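Local coordinates for AB hydrolase-1 domain-containing protein (PDB 4L9A) that probably hydrolyses carboxylic esters, as an alpha/beta hydrolase of the cariogenic bacterium Streptococcus mutans, at residues K23-T28 / Y82-N87; A99-F104 / M128-K133. All blocks are in the same frame, centred on the assembly; numbering follows the deposited sequence.

Contact 1 (K23-T28 / Y82-N87)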
loop_
_atom_site.group_PDB
_atom_site.type_symbol
_atom_site.label_atom_id
_atom_site.label_comp_id
_atom_site.label_asym_id
_atom_site.label_seq_id
_atom_site.Cartn_x
_atom_site.Cartn_y
_atom_site.Cartn_z
ATOM N N LYS A 23 -0.291 -17.296 7.491
ATOM C CA LYS A 23 0.991 -16.792 7.030
ATOM C C LYS A 23 1.603 -17.796 6.059
ATOM O O LYS A 23 1.592 -18.999 6.316
ATOM C CB LYS A 23 1.924 -16.581 8.226
ATOM C CG LYS A 23 1.309 -15.725 9.335
ATOM C CD LYS A 23 2.230 -15.603 10.539
ATOM C CE LYS A 23 1.596 -14.762 11.641
ATOM N NZ LYS A 23 2.466 -14.700 12.854
ATOM N N GLU A 24 2.130 -17.309 4.943
ATOM C CA GLU A 24 2.771 -18.189 3.974
ATOM C C GLU A 24 3.811 -17.469 3.132
ATOM O O GLU A 24 3.543 -16.388 2.579
ATOM C CB GLU A 24 1.726 -18.837 3.060
ATOM C CG GLU A 24 2.301 -19.788 2.010
ATOM C CD GLU A 24 1.226 -20.383 1.107
ATOM O OE1 GLU A 24 0.026 -20.149 1.369
ATOM O OE2 GLU A 24 1.580 -21.076 0.131
HETATM N N MSE A 25 4.998 -18.065 3.045
HETATM C CA MSE A 25 6.005 -17.633 2.081
HETATM C C MSE A 25 5.635 -18.231 0.737
HETATM O O MSE A 25 5.711 -19.438 0.562
HETATM C CB MSE A 25 7.406 -18.117 2.477
HETATM C CG MSE A 25 8.005 -17.428 3.686
HETATM SE SE MSE A 25 8.375 -15.507 3.383
HETATM C CE MSE A 25 10.187 -15.449 4.166
ATOM N N VAL A 26 5.222 -17.390 -0.210
ATOM C CA VAL A 26 4.870 -17.873 -1.540
ATOM C C VAL A 26 6.066 -17.725 -2.476
ATOM O O VAL A 26 6.733 -16.694 -2.475
ATOM C CB VAL A 26 3.676 -17.075 -2.115
ATOM C CG1 VAL A 26 3.315 -17.582 -3.505
ATOM C CG2 VAL A 26 2.496 -17.174 -1.172
ATOM N N ASN A 27 6.337 -18.745 -3.277
ATOM C CA ASN A 27 7.473 -18.686 -4.193
ATOM C C ASN A 27 7.222 -17.797 -5.406
ATOM O O ASN A 27 6.139 -17.832 -5.989
ATOM C CB ASN A 27 7.868 -20.089 -4.649
ATOM C CG ASN A 27 8.520 -20.893 -3.541
ATOM O OD1 ASN A 27 9.267 -20.351 -2.722
ATOM N ND2 ASN A 27 8.236 -22.195 -3.510
ATOM N N THR A 28 8.217 -16.989 -5.770
ATOM C CA THR A 28 8.141 -16.175 -6.993
ATOM C C THR A 28 9.493 -16.112 -7.689
ATOM O O THR A 28 10.496 -16.571 -7.147
ATOM C CB THR A 28 7.705 -14.710 -6.721
ATOM O OG1 THR A 28 8.820 -13.952 -6.223
ATOM C CG2 THR A 28 6.548 -14.646 -5.734
ATOM N N TYR A 82 8.217 -9.073 6.829
ATOM C CA TYR A 82 8.834 -10.380 6.991
ATOM C C TYR A 82 9.244 -10.994 5.655
ATOM O O TYR A 82 9.661 -12.147 5.613
ATOM C CB TYR A 82 7.923 -11.330 7.777
ATOM C CG TYR A 82 7.643 -10.864 9.191
ATOM C CD1 TYR A 82 8.561 -11.084 10.218
ATOM C CD2 TYR A 82 6.456 -10.215 9.502
ATOM C CE1 TYR A 82 8.307 -10.654 11.510
ATOM C CE2 TYR A 82 6.192 -9.791 10.797
ATOM C CZ TYR A 82 7.122 -10.006 11.794
ATOM O OH TYR A 82 6.853 -9.569 13.084
ATOM N N SER A 83 9.118 -10.251 4.558
ATOM C CA SER A 83 9.691 -10.761 3.307
ATOM C C SER A 83 11.212 -10.745 3.406
ATOM O O SER A 83 11.771 -10.025 4.228
ATOM C CB SER A 83 9.200 -9.982 2.089
ATOM O OG SER A 83 7.922 -10.460 1.680
ATOM N N PRO A 84 11.889 -11.551 2.577
ATOM C CA PRO A 84 13.350 -11.619 2.682
ATOM C C PRO A 84 14.028 -10.312 2.264
ATOM O O PRO A 84 13.464 -9.500 1.503
ATOM C CB PRO A 84 13.725 -12.737 1.695
ATOM C CG PRO A 84 12.471 -13.557 1.530
ATOM C CD PRO A 84 11.358 -12.520 1.603
ATOM N N VAL A 85 15.234 -10.094 2.772
ATOM C CA VAL A 85 16.050 -9.012 2.244
ATOM C C VAL A 85 16.868 -9.533 1.062
ATOM O O VAL A 85 17.340 -10.676 1.068
ATOM C CB VAL A 85 16.955 -8.358 3.310
ATOM C CG1 VAL A 85 16.108 -7.779 4.452
ATOM C CG2 VAL A 85 17.960 -9.346 3.844
ATOM N N SER A 86 17.002 -8.692 0.040
ATOM C CA SER A 86 17.750 -9.022 -1.163
ATOM C C SER A 86 17.991 -7.735 -1.956
ATOM O O SER A 86 17.225 -6.770 -1.843
ATOM C CB SER A 86 16.975 -10.022 -2.027
ATOM O OG SER A 86 15.754 -9.459 -2.491
ATOM N N ASN A 87 19.057 -7.719 -2.750
ATOM C CA ASN A 87 19.327 -6.571 -3.606
ATOM C C ASN A 87 18.197 -6.410 -4.616
ATOM O O ASN A 87 17.811 -7.385 -5.268
ATOM C CB ASN A 87 20.650 -6.747 -4.340
ATOM C CG ASN A 87 21.173 -5.434 -4.903
ATOM O OD1 ASN A 87 20.438 -4.447 -4.977
ATOM N ND2 ASN A 87 22.440 -5.409 -5.274
#

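Contact 2 (A99-F104 / M128-K133)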
loop_
_atom_site.group_PDB
_atom_site.type_symbol
_atom_site.label_atom_id
_atom_site.label_comp_id
_atom_site.label_asym_id
_atom_site.label_seq_id
_atom_site.Cartn_x
_atom_site.Cartn_y
_atom_site.Cartn_z
ATOM N N ALA A 99 5.454 -10.882 -9.904
ATOM C CA ALA A 99 5.495 -11.673 -8.674
ATOM C C ALA A 99 4.142 -11.610 -7.966
ATOM O O ALA A 99 3.627 -12.621 -7.504
ATOM C CB ALA A 99 6.598 -11.182 -7.758
ATOM N N ILE A 100 3.554 -10.418 -7.894
ATOM C CA ILE A 100 2.245 -10.275 -7.263
ATOM C C ILE A 100 1.175 -11.081 -7.995
ATOM O O ILE A 100 0.361 -11.751 -7.361
ATOM C CB ILE A 100 1.822 -8.794 -7.131
ATOM C CG1 ILE A 100 2.788 -8.071 -6.192
ATOM C CG2 ILE A 100 0.386 -8.682 -6.623
ATOM C CD1 ILE A 100 2.613 -6.546 -6.143
ATOM N N LEU A 101 1.180 -11.028 -9.325
ATOM C CA LEU A 101 0.236 -11.826 -10.116
ATOM C C LEU A 101 0.372 -13.343 -9.913
ATOM O O LEU A 101 -0.617 -14.079 -9.968
ATOM C CB LEU A 101 0.349 -11.480 -11.601
ATOM C CG LEU A 101 -0.103 -10.058 -11.944
ATOM C CD1 LEU A 101 0.340 -9.715 -13.362
ATOM C CD2 LEU A 101 -1.619 -9.920 -11.789
HETATM N N MSE A 102 1.595 -13.808 -9.698
HETATM C CA MSE A 102 1.824 -15.206 -9.363
HETATM C C MSE A 102 1.179 -15.512 -8.025
HETATM O O MSE A 102 0.594 -16.582 -7.823
HETATM C CB MSE A 102 3.310 -15.474 -9.235
HETATM C CG MSE A 102 3.996 -15.869 -10.500
HETATM SE SE MSE A 102 5.620 -16.799 -9.959
HETATM C CE MSE A 102 4.790 -18.267 -8.960
ATOM N N ILE A 103 1.321 -14.576 -7.098
ATOM C CA ILE A 103 0.700 -14.711 -5.792
ATOM C C ILE A 103 -0.817 -14.736 -5.950
ATOM O O ILE A 103 -1.492 -15.538 -5.311
ATOM C CB ILE A 103 1.164 -13.599 -4.825
ATOM C CG1 ILE A 103 2.671 -13.726 -4.573
ATOM C CG2 ILE A 103 0.402 -13.676 -3.509
ATOM C CD1 ILE A 103 3.289 -12.611 -3.728
ATOM N N PHE A 104 -1.360 -13.885 -6.824
ATOM C CA PHE A 104 -2.797 -13.917 -7.072
ATOM C C PHE A 104 -3.216 -15.321 -7.523
ATOM O O PHE A 104 -4.204 -15.866 -7.038
ATOM C CB PHE A 104 -3.224 -12.894 -8.135
ATOM C CG PHE A 104 -3.513 -11.511 -7.586
ATOM C CD1 PHE A 104 -2.812 -11.014 -6.498
ATOM C CD2 PHE A 104 -4.499 -10.716 -8.162
ATOM C CE1 PHE A 104 -3.077 -9.747 -5.992
ATOM C CE2 PHE A 104 -4.773 -9.450 -7.660
ATOM C CZ PHE A 104 -4.058 -8.965 -6.573
HETATM N N MSE A 128 -4.226 -4.052 -11.832
HETATM C CA MSE A 128 -5.607 -3.953 -12.289
HETATM C C MSE A 128 -5.683 -3.974 -13.814
HETATM O O MSE A 128 -6.653 -4.454 -14.387
HETATM C CB MSE A 128 -6.272 -2.692 -11.727
HETATM C CG MSE A 128 -6.332 -2.671 -10.203
HETATM SE SE MSE A 128 -7.299 -1.090 -9.498
HETATM C CE MSE A 128 -5.897 0.266 -9.734
ATOM N N ASN A 129 -4.646 -3.464 -14.465
ATOM C CA ASN A 129 -4.593 -3.447 -15.924
ATOM C C ASN A 129 -4.209 -4.808 -16.523
ATOM O O ASN A 129 -4.531 -5.095 -17.677
ATOM C CB ASN A 129 -3.641 -2.330 -16.384
ATOM C CG ASN A 129 -3.517 -2.231 -17.891
ATOM O OD1 ASN A 129 -4.463 -1.856 -18.587
ATOM N ND2 ASN A 129 -2.330 -2.538 -18.402
ATOM N N GLN A 130 -3.550 -5.666 -15.741
ATOM C CA GLN A 130 -3.010 -6.916 -16.296
ATOM C C GLN A 130 -3.642 -8.211 -15.780
ATOM O O GLN A 130 -3.537 -9.250 -16.434
ATOM C CB GLN A 130 -1.502 -7.004 -16.062
ATOM C CG GLN A 130 -0.684 -5.861 -16.617
ATOM C CD GLN A 130 0.785 -6.024 -16.297
ATOM O OE1 GLN A 130 1.301 -7.149 -16.251
ATOM N NE2 GLN A 130 1.470 -4.908 -16.059
ATOM N N SER A 131 -4.263 -8.163 -14.605
ATOM C CA SER A 131 -4.770 -9.371 -13.949
ATOM C C SER A 131 -5.988 -9.944 -14.651
ATOM O O SER A 131 -6.919 -9.211 -14.976
ATOM C CB SER A 131 -5.160 -9.063 -12.511
ATOM O OG SER A 131 -6.237 -8.136 -12.481
ATOM N N SER A 132 -6.005 -11.256 -14.858
ATOM C CA SER A 132 -7.182 -11.893 -15.449
ATOM C C SER A 132 -8.302 -12.037 -14.420
ATOM O O SER A 132 -9.454 -12.239 -14.782
ATOM C CB SER A 132 -6.827 -13.244 -16.071
ATOM O OG SER A 132 -5.814 -13.890 -15.323
ATOM N N LYS A 133 -7.961 -11.935 -13.136
ATOM C CA LYS A 133 -8.986 -11.866 -12.094
ATOM C C LYS A 133 -9.645 -10.500 -12.134
ATOM O O LYS A 133 -9.017 -9.518 -12.537
ATOM C CB LYS A 133 -8.396 -12.155 -10.713
ATOM C CG LYS A 133 -8.037 -13.641 -10.547
ATOM C CD LYS A 133 -7.510 -13.996 -9.165
ATOM C CE LYS A 133 -7.116 -15.479 -9.132
ATOM N NZ LYS A 133 -6.996 -16.036 -7.758
#

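Contact 1 (K23-T28 / Y82-N87)
The strand carrying Met25 passes the loop carrying Tyr82 and Pro84 at some distance: the nearest alpha carbons, Met25 CA and Ser83 CA, are 7.9 Å apart, and no hydrogen bond joins the two segments. One side chain spans the gap. Met25, present as selenomethionine, has its CG beside the backbone N (chi1 -71°) and bends again at the next torsion (chi2 -66°), which brings its terminal methyl up to the loop. There CE comes up against the CG corner of the Pro84 ring at 4.0 Å, an apolar touch at the protein surface. The same methyl rests 3.6 Å from Tyr82 O, van der Waals packing against a carbonyl oxygen. The interface is slight, 103 Å² in all, and both Met25 and Pro84 also touch a crystal neighbour, so the lattice may influence the methyl's exact position. The loop has firmer ties nearby: Ser83 OG is hydrogen-bonded to Asp76 O and Tyr34 N, while Met25 also packs on Tyr34. The contact thus joins the loop after strand 71-75 to the outermost N-terminal strand, which pairs antiparallel with strand 33-38 at one edge of the mixed eight-stranded sheet, in the 1-2-4-3-5-6-7-8 order of the classic alpha/beta hydrolase fold.

Contact 2 (A99-F104 / M128-K133)
Leu101 lays one branch of its isopropyl end over Ser131, with CD2 3.7 Å from Ser131 CB and 3.9 Å from Ser131 CA. The other branch faces Gln130, whose extended chain crosses the leucine at about a right angle and brings OE1 to 4.0 Å from Leu101 CD1, a van der Waals touch with no polar component. The backbones come nearest at the same place, where Leu101 CA lies 6.8 Å from Ser131 CA and helix 120-130 has just ended. The hydroxyl of Ser131 is engaged apart from the leucine, hydrogen-bonded to Tyr112 OH and Ile127 O, so it is the methylene that serves the apolar contact.

Helices 93-106 and 120-130 flank strand 111-117 in the chain, the helix-strand-helix succession that surrounds the nucleophile elbow in alpha/beta hydrolases. Here they meet at the C-terminal end of the second helix, the end away from the elbow expected at the strand-to-helix turn.

Lys133 supplies the polar half of the contact. Beyond CG its chain is fully extended, carrying NZ to Phe104 O at 2.9 Å. The ammonium approaches from above the carbonyl plane, 45° out of it, with a C=O...N angle of 135°. Phe107 O and Phe109 O also accept from NZ, and the Phe109 ring adds a cation-pi contact. Three carbonyls near the end of helix 93-106 thus grip a charge on a buried residue; the partial negative charge of a helix C-terminus would probably favour the ammonium form. Phe104 itself turns its ring inward, edge-to-face with both Tyr112 and Phe109, and touches Leu73 of the sheet and Ile127 of helix 120-130.

Strand 22-26 and helix 93-106 connect the two sites. The centres of contact 1 and contact 2 are about 17 Å apart, yet segments 23-28 and 99-104 touch directly: Thr28 CB lies 3.8 Å from Ala99 CB, and Val26 CG1 lies 4.1 Å from Ile103 CG1. Helix 93-106 therefore packs on the edge-strand segment of contact 1 through one side and on helix 120-130 through another. Glu24 OE2 adds a hydrogen bond to His106 NE2 at the end of that helix. Along the chain, contact 1 closes before contact 2 opens. Contact 2 lies closer in sequence to the probable nucleophile elbow, expected between strand 111-117 and helix 120-130.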